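Local coordinates for protein diol-dehydratase (Roseburia inulinivorans, PDB 5I2A) that probably acts as a B12-independent lyase of the glycyl radical family, dehydrating 1,2-propanediol, at residues C318-V321 / K322-D325; S12-I15 / K16-D20; S268-F271 / I272-L276. All coordinates share one frame; numbering follows the deposited sequence.

Contact 1 (C318-V321 / K322-D325); sequences CIWV and KLND
With its CG turned beside the backbone N (chi1 -66°), Asn-324 swings its amide back along the chain, so that ND2 reaches Trp-320 O at 2.8 Å. The same first turn at Leu-323 (chi1 -76°) carries CD1 to CG2 of Ile-319, 4.0 Å away. This is the last turn of helix 309-323, a helix of the pyruvate formate lyase-like fold of glycyl radical enzymes, and here the bonding shifts from i to i+4 to i to i+3. Lys-322 N and Leu-323 N still make regular i to i+4 bonds, to Cys-318 O and Ile-319 O. Asn-324 N instead bonds three residues back, to Val-321 O, which it meets from above the carbonyl plane. The carbonyl of Trp-320 takes a side-chain donor; its O lies near the plane of the Asn-324 amide, and the N-H...O angle is a bent 135°. ND2 also bonds Met-378 O. The indole of Trp-320 packs on helix 362-374, where its NE1 bonds Ser-371. Leu-323 CD1 approaches that indole obliquely, 4.3 Å from CE3. Lys-322 forms a salt bridge with Glu-72. Its NZ also grips Asp-325 OD2 at 2.9 Å, on the anti side of the carboxylate.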
loop_
_atom_site.group_PDB
_atom_site.type_symbol
_atom_site.label_atom_id
_atom_site.label_comp_id
_atom_site.label_asym_id
_atom_site.label_seq_id
_atom_site.Cartn_x
_atom_site.Cartn_y
_atom_site.Cartn_z
ATOM N N CYS A 318 -16.872 4.270 39.602
ATOM C CA CYS A 318 -16.640 2.955 39.014
ATOM C C CYS A 318 -15.830 3.062 37.705
ATOM O O CYS A 318 -14.945 2.247 37.453
ATOM C CB CYS A 318 -17.968 2.233 38.774
ATOM S SG CYS A 318 -18.704 1.479 40.286
ATOM N N ILE A 319 -16.128 4.071 36.891
ATOM C CA ILE A 319 -15.378 4.294 35.655
ATOM C C ILE A 319 -13.923 4.661 35.960
ATOM O O ILE A 319 -13.015 4.161 35.308
ATOM C CB ILE A 319 -16.029 5.380 34.789
ATOM C CG1 ILE A 319 -17.350 4.860 34.230
ATOM C CG2 ILE A 319 -15.095 5.828 33.637
ATOM C CD1 ILE A 319 -18.149 5.910 33.531
ATOM N N TRP A 320 -13.713 5.496 36.978
ATOM C CA TRP A 320 -12.365 5.852 37.401
ATOM C C TRP A 320 -11.604 4.587 37.786
ATOM O O TRP A 320 -10.442 4.420 37.409
ATOM C CB TRP A 320 -12.412 6.841 38.555
ATOM C CG TRP A 320 -12.296 8.320 38.206
ATOM C CD1 TRP A 320 -11.503 9.249 38.832
ATOM C CD2 TRP A 320 -12.972 9.026 37.149
ATOM N NE1 TRP A 320 -11.673 10.483 38.256
ATOM C CE2 TRP A 320 -12.565 10.377 37.223
ATOM C CE3 TRP A 320 -13.890 8.654 36.160
ATOM C CZ2 TRP A 320 -13.044 11.351 36.350
ATOM C CZ3 TRP A 320 -14.362 9.629 35.293
ATOM C CH2 TRP A 320 -13.937 10.957 35.395
ATOM N N VAL A 321 -12.259 3.675 38.502
ATOM C CA VAL A 321 -11.584 2.424 38.856
ATOM C C VAL A 321 -11.243 1.615 37.599
ATOM O O VAL A 321 -10.115 1.152 37.436
ATOM C CB VAL A 321 -12.430 1.557 39.822
ATOM C CG1 VAL A 321 -11.786 0.195 40.019
ATOM C CG2 VAL A 321 -12.579 2.268 41.166
ATOM N N LYS A 322 -12.214 1.476 36.708
ATOM C CA LYS A 322 -12.008 0.731 35.477
ATOM C C LYS A 322 -10.845 1.283 34.647
ATOM O O LYS A 322 -10.069 0.519 34.096
ATOM C CB LYS A 322 -13.299 0.708 34.649
ATOM C CG LYS A 322 -14.359 -0.268 35.185
ATOM C CD LYS A 322 -14.308 -1.642 34.484
ATOM C CE LYS A 322 -13.028 -2.406 34.788
ATOM N NZ LYS A 322 -13.045 -3.827 34.349
ATOM N N LEU A 323 -10.716 2.605 34.584
ATOM C CA LEU A 323 -9.619 3.230 33.851
ATOM C C LEU A 323 -8.248 2.773 34.359
ATOM O O LEU A 323 -7.282 2.806 33.610
ATOM C CB LEU A 323 -9.729 4.754 33.918
ATOM C CG LEU A 323 -10.800 5.357 32.995
ATOM C CD1 LEU A 323 -11.210 6.762 33.452
ATOM C CD2 LEU A 323 -10.293 5.406 31.549
ATOM N N ASN A 324 -8.163 2.346 35.620
ATOM C CA ASN A 324 -6.929 1.777 36.156
ATOM C C ASN A 324 -6.805 0.268 35.974
ATOM O O ASN A 324 -5.756 -0.309 36.262
ATOM C CB ASN A 324 -6.789 2.116 37.643
ATOM C CG ASN A 324 -6.600 3.586 37.871
ATOM O OD1 ASN A 324 -5.475 4.077 37.905
ATOM N ND2 ASN A 324 -7.706 4.309 38.000
ATOM N N ASP A 325 -7.859 -0.374 35.487
ATOM C CA ASP A 325 -7.803 -1.822 35.251
ATOM C C ASP A 325 -7.008 -2.156 33.978
ATOM O O ASP A 325 -6.402 -3.219 33.870
ATOM C CB ASP A 325 -9.218 -2.401 35.149
ATOM C CG ASP A 325 -9.249 -3.924 35.268
ATOM O OD1 ASP A 325 -8.289 -4.523 35.792
ATOM O OD2 ASP A 325 -10.253 -4.513 34.838
#

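Contact 2 (S12-I15 / K16-D20); sequences SDRI and KRLVD
The guanidinium of Arg-17 has Asp-13 O over one face, 3.3 Å above the plane and near its margin, with Arg-14 CA over that same face. At the edge, in the guanidinium plane, sits Asp-13 OD2, 3.0 Å from NH1; a weak bond from NH2 reaches the same oxygen. Carboxylate and guanidinium planes stand 78° apart, and NH1 meets OD2 from above the carboxylate plane, so this is no flat two-oxygen pairing. The rotamer that holds Asp-13 CG between backbone N and carbonyl carbon (chi1 65°) brings the carboxylate within bonding distance of the guanidinium. All this holds for the Asp-13 conformer described here; a second one is modelled, so the pairing is doubtful as a permanent feature.

The setting is the N-terminal start of helix 14-22. Ser-12 OG caps it by accepting from Arg-14 N at 3.2 Å, and also bonds Glu-314. A water receives Lys-16 N and donates to Ser-12 O, bridging the first turn. Farther along, Lys-16 NZ bonds the syn lone pair of Asp-20 OD2.

On the buried side, Leu-18 CD1 lies 3.7 Å from both CG and CD of Arg-14 and 4.2 Å from Ile-15 CD1, while Val-19 CG2 rests near the Ile-15 carbonyl. Leu-18 also packs on Cys-318 and Val-321 of helix 309-323. With an alanine in place of Leu-18, a gap is likely to open against those two residues, and the Arg-14 methylenes to lose their apolar neighbour.

Arg-14 carries its charge to Glu-243 and Glu-314, and Arg-17 NE forms a salt bridge with Glu-71. Both arginines thus have carboxylates beyond this helix, which probably offset the positive charge gathered at the helix start and tie its first turn to the surrounding chain.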
loop_
_atom_site.group_PDB
_atom_site.type_symbol
_atom_site.label_atom_id
_atom_site.label_comp_id
_atom_site.label_asym_id
_atom_site.label_seq_id
_atom_site.Cartn_x
_atom_site.Cartn_y
_atom_site.Cartn_z
ATOM N N SER A 12 -19.483 5.747 47.929
ATOM C CA SER A 12 -19.977 4.404 48.228
ATOM C C SER A 12 -18.884 3.480 48.772
ATOM O O SER A 12 -17.716 3.593 48.393
ATOM C CB SER A 12 -20.596 3.783 46.977
ATOM O OG SER A 12 -20.824 2.395 47.151
ATOM N N ASP A 13 -19.276 2.552 49.643
ATOM C CA ASP A 13 -18.320 1.639 50.264
ATOM C C ASP A 13 -17.808 0.608 49.257
ATOM O O ASP A 13 -16.806 -0.065 49.499
ATOM C CB ASP A 13 -18.944 0.934 51.485
ATOM C CG ASP A 13 -20.103 0.010 51.118
ATOM O OD1 ASP A 13 -20.912 0.360 50.232
ATOM O OD2 ASP A 13 -20.205 -1.076 51.726
ATOM N N ARG A 14 -18.499 0.497 48.128
ATOM C CA ARG A 14 -18.069 -0.383 47.036
ATOM C C ARG A 14 -16.682 -0.005 46.501
ATOM O O ARG A 14 -15.875 -0.868 46.178
ATOM C CB ARG A 14 -19.090 -0.329 45.888
ATOM C CG ARG A 14 -18.813 -1.270 44.715
ATOM C CD ARG A 14 -19.649 -0.874 43.499
ATOM N NE ARG A 14 -21.034 -0.571 43.858
ATOM C CZ ARG A 14 -22.035 -1.443 43.799
ATOM N NH1 ARG A 14 -21.819 -2.684 43.383
ATOM N NH2 ARG A 14 -23.255 -1.075 44.155
ATOM N N ILE A 15 -16.418 1.295 46.424
ATOM C CA ILE A 15 -15.252 1.801 45.701
ATOM C C ILE A 15 -13.925 1.259 46.232
ATOM O O ILE A 15 -13.115 0.752 45.474
ATOM C CB ILE A 15 -15.223 3.348 45.718
ATOM C CG1 ILE A 15 -16.524 3.899 45.133
ATOM C CG2 ILE A 15 -14.003 3.883 44.967
ATOM C CD1 ILE A 15 -16.989 3.221 43.842
ATOM N N LYS A 16 -13.708 1.341 47.535
ATOM C CA LYS A 16 -12.460 0.846 48.104
ATOM C C LYS A 16 -12.269 -0.648 47.851
ATOM O O LYS A 16 -11.144 -1.115 47.648
ATOM C CB LYS A 16 -12.396 1.128 49.609
ATOM C CG LYS A 16 -11.127 0.595 50.260
ATOM C CD LYS A 16 -10.992 1.079 51.699
ATOM C CE LYS A 16 -9.568 0.895 52.199
ATOM N NZ LYS A 16 -9.192 -0.538 52.267
ATOM N N ARG A 17 -13.360 -1.404 47.851
ATOM C CA ARG A 17 -13.239 -2.833 47.585
ATOM C C ARG A 17 -12.892 -3.081 46.111
ATOM O O ARG A 17 -12.105 -3.973 45.798
ATOM C CB ARG A 17 -14.523 -3.575 47.984
ATOM C CG ARG A 17 -14.853 -3.444 49.503
ATOM C CD ARG A 17 -15.901 -4.465 49.948
ATOM N NE ARG A 17 -17.214 -4.173 49.392
ATOM C CZ ARG A 17 -18.111 -3.379 49.969
ATOM N NH1 ARG A 17 -17.836 -2.806 51.131
ATOM N NH2 ARG A 17 -19.285 -3.163 49.391
ATOM N N LEU A 18 -13.480 -2.295 45.213
ATOM C CA LEU A 18 -13.111 -2.371 43.797
ATOM C C LEU A 18 -11.630 -2.092 43.630
ATOM O O LEU A 18 -10.935 -2.804 42.909
ATOM C CB LEU A 18 -13.919 -1.383 42.954
ATOM C CG LEU A 18 -15.406 -1.697 42.897
ATOM C CD1 LEU A 18 -16.175 -0.554 42.248
ATOM C CD2 LEU A 18 -15.637 -3.010 42.157
ATOM N N VAL A 19 -11.152 -1.054 44.308
ATOM C CA VAL A 19 -9.758 -0.651 44.193
ATOM C C VAL A 19 -8.788 -1.724 44.711
ATOM O O VAL A 19 -7.842 -2.106 44.011
ATOM C CB VAL A 19 -9.509 0.675 44.927
ATOM C CG1 VAL A 19 -8.029 0.909 45.105
ATOM C CG2 VAL A 19 -10.142 1.825 44.147
ATOM N N ASP A 20 -9.034 -2.222 45.919
ATOM C CA ASP A 20 -8.163 -3.236 46.513
ATOM C C ASP A 20 -8.090 -4.487 45.643
ATOM O O ASP A 20 -7.049 -5.123 45.548
ATOM C CB ASP A 20 -8.647 -3.614 47.919
ATOM C CG ASP A 20 -8.472 -2.485 48.922
ATOM O OD1 ASP A 20 -7.630 -1.591 48.696
ATOM O OD2 ASP A 20 -9.180 -2.497 49.938
HETATM O O HOH W 1 -15.137 3.075 49.453
#

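Contact 3 (S268-F271 / I272-L276); sequences SFWF and IQQVL
Four successive i to i+4 bonds run through this continuous helix, from Ile-272 N to Ser-268 O through to Val-275 N to Phe-271 O; the straightest, Gln-273 N to Phe-269 O, has an N-H...O angle of 174°. Along the helix, aromatic residues meet the glutamines that follow. Trp-270 places CG anti to its backbone N (chi1 176°), which brings the ring against both: CB of Gln-274 lies over one face, 3.9 Å above the plane but not over its centre, while CG of Gln-273 approaches obliquely, 3.8 Å from CZ3. Helix 262-279, to which these residues belong, is part of the pyruvate formate lyase-like fold of glycyl radical enzymes and packs against helices 171-190 and 309-323. Indole NE1 bonds Gly-76 O. Gln-273 runs alongside Phe-269, with ring and amide planes 21° apart; its OE1 bonds Tyr-171 OH and its NE2 bonds Gln-345 and the Ile-285 carbonyl, three bonds that should fix which way the amide is flipped. Phe-269 in turn meets Phe-290 edge-to-face. Gln-274 keeps an extended chain beside Phe-271, their planes nearly coplanar. Its NE2 bonds Thr-78, but the buried OE1 finds no hydrogen-bond partner and lies at the edge of the Phe-271 ring, 3.9 Å from CD1.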
loop_
_atom_site.group_PDB
_atom_site.type_symbol
_atom_site.label_atom_id
_atom_site.label_comp_id
_atom_site.label_asym_id
_atom_site.label_seq_id
_atom_site.Cartn_x
_atom_site.Cartn_y
_atom_site.Cartn_z
ATOM N N SER A 268 -21.598 2.625 27.802
ATOM C CA SER A 268 -21.303 2.826 26.394
ATOM C C SER A 268 -19.932 3.479 26.229
ATOM O O SER A 268 -19.106 3.006 25.467
ATOM C CB SER A 268 -22.373 3.687 25.734
ATOM O OG SER A 268 -22.209 3.679 24.340
ATOM N N PHE A 269 -19.711 4.565 26.953
ATOM C CA PHE A 269 -18.406 5.178 27.022
ATOM C C PHE A 269 -17.324 4.156 27.346
ATOM O O PHE A 269 -16.307 4.093 26.648
ATOM C CB PHE A 269 -18.366 6.287 28.064
ATOM C CG PHE A 269 -16.981 6.636 28.493
ATOM C CD1 PHE A 269 -16.202 7.479 27.722
ATOM C CD2 PHE A 269 -16.436 6.090 29.639
ATOM C CE1 PHE A 269 -14.920 7.789 28.094
ATOM C CE2 PHE A 269 -15.150 6.400 30.016
ATOM C CZ PHE A 269 -14.392 7.254 29.239
ATOM N N TRP A 270 -17.529 3.361 28.393
ATOM C CA TRP A 270 -16.460 2.469 28.827
ATOM C C TRP A 270 -16.138 1.416 27.757
ATOM O O TRP A 270 -14.983 1.132 27.520
ATOM C CB TRP A 270 -16.766 1.756 30.153
ATOM C CG TRP A 270 -15.655 0.789 30.472
ATOM C CD1 TRP A 270 -15.719 -0.568 30.471
ATOM C CD2 TRP A 270 -14.284 1.126 30.741
ATOM N NE1 TRP A 270 -14.481 -1.100 30.763
ATOM C CE2 TRP A 270 -13.584 -0.077 30.923
ATOM C CE3 TRP A 270 -13.587 2.338 30.856
ATOM C CZ2 TRP A 270 -12.219 -0.112 31.203
ATOM C CZ3 TRP A 270 -12.235 2.306 31.146
ATOM C CH2 TRP A 270 -11.566 1.089 31.320
ATOM N N PHE A 271 -17.150 0.836 27.127
ATOM C CA PHE A 271 -16.902 -0.146 26.065
ATOM C C PHE A 271 -16.046 0.461 24.940
ATOM O O PHE A 271 -15.138 -0.182 24.437
ATOM C CB PHE A 271 -18.228 -0.689 25.511
ATOM C CG PHE A 271 -18.787 -1.865 26.297
ATOM C CD1 PHE A 271 -17.949 -2.853 26.792
ATOM C CD2 PHE A 271 -20.147 -1.969 26.543
ATOM C CE1 PHE A 271 -18.458 -3.934 27.508
ATOM C CE2 PHE A 271 -20.668 -3.047 27.258
ATOM C CZ PHE A 271 -19.832 -4.026 27.741
ATOM N N ILE A 272 -16.316 1.707 24.574
ATOM C CA ILE A 272 -15.527 2.351 23.533
ATOM C C ILE A 272 -14.089 2.557 24.025
ATOM O O ILE A 272 -13.142 2.200 23.324
ATOM C CB ILE A 272 -16.135 3.692 23.087
ATOM C CG1 ILE A 272 -17.527 3.470 22.491
ATOM C CG2 ILE A 272 -15.232 4.358 22.075
ATOM C CD1 ILE A 272 -17.558 2.434 21.334
ATOM N N GLN A 273 -13.940 3.091 25.237
ATOM C CA GLN A 273 -12.623 3.290 25.852
ATOM C C GLN A 273 -11.820 1.996 25.881
ATOM O O GLN A 273 -10.618 1.993 25.623
ATOM C CB GLN A 273 -12.756 3.826 27.280
ATOM C CG GLN A 273 -11.427 4.191 27.944
ATOM C CD GLN A 273 -10.785 5.448 27.345
ATOM O OE1 GLN A 273 -11.426 6.198 26.604
ATOM N NE2 GLN A 273 -9.515 5.680 27.676
ATOM N N GLN A 274 -12.493 0.903 26.214
ATOM C CA GLN A 274 -11.838 -0.383 26.335
ATOM C C GLN A 274 -11.461 -0.995 24.980
ATOM O O GLN A 274 -10.307 -1.367 24.772
ATOM C CB GLN A 274 -12.723 -1.368 27.108
ATOM C CG GLN A 274 -12.030 -2.703 27.367
ATOM C CD GLN A 274 -13.008 -3.830 27.702
ATOM O OE1 GLN A 274 -14.221 -3.631 27.713
ATOM N NE2 GLN A 274 -12.476 -5.010 27.978
ATOM N N VAL A 275 -12.419 -1.097 24.058
ATOM C CA VAL A 275 -12.147 -1.873 22.847
ATOM C C VAL A 275 -11.153 -1.167 21.920
ATOM O O VAL A 275 -10.443 -1.831 21.180
ATOM C CB VAL A 275 -13.430 -2.209 22.045
ATOM C CG1 VAL A 275 -14.371 -3.071 22.883
ATOM C CG2 VAL A 275 -14.113 -0.937 21.513
ATOM N N LEU A 276 -11.091 0.164 21.979
ATOM C CA LEU A 276 -10.077 0.906 21.236
ATOM C C LEU A 276 -8.692 0.377 21.592
ATOM O O LEU A 276 -7.815 0.319 20.743
ATOM C CB LEU A 276 -10.163 2.409 21.517
ATOM C CG LEU A 276 -11.313 3.156 20.830
ATOM C CD1 LEU A 276 -11.418 4.560 21.380
ATOM C CD2 LEU A 276 -11.133 3.186 19.302
#

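Contact 1 lies between the other two: its centre is about 11 Å from that of contact 2 and about 12 Å from that of contact 3. Toward contact 2, Cys-318 SG packs on Leu-18 CD1 at 3.8 Å and Val-321 CG2 on Val-19 CG2 at 3.9 Å. Toward contact 3, Ile-319 CG2 meets Phe-269 CE2 at 3.7 Å, and Trp-270 CH2 comes within 3.2 Å of Lys-322 O. Contacts 2 and 3 do not touch; their nearest atoms are about 12 Å apart. Gly-76 O joins contacts 1 and 3 by accepting from both Lys-322 NZ and Trp-270 NE1. In contact 2, the Val-19 side chain lies close to a bound PEG (di(hydroxyethyl)ether), probably from crystallisation.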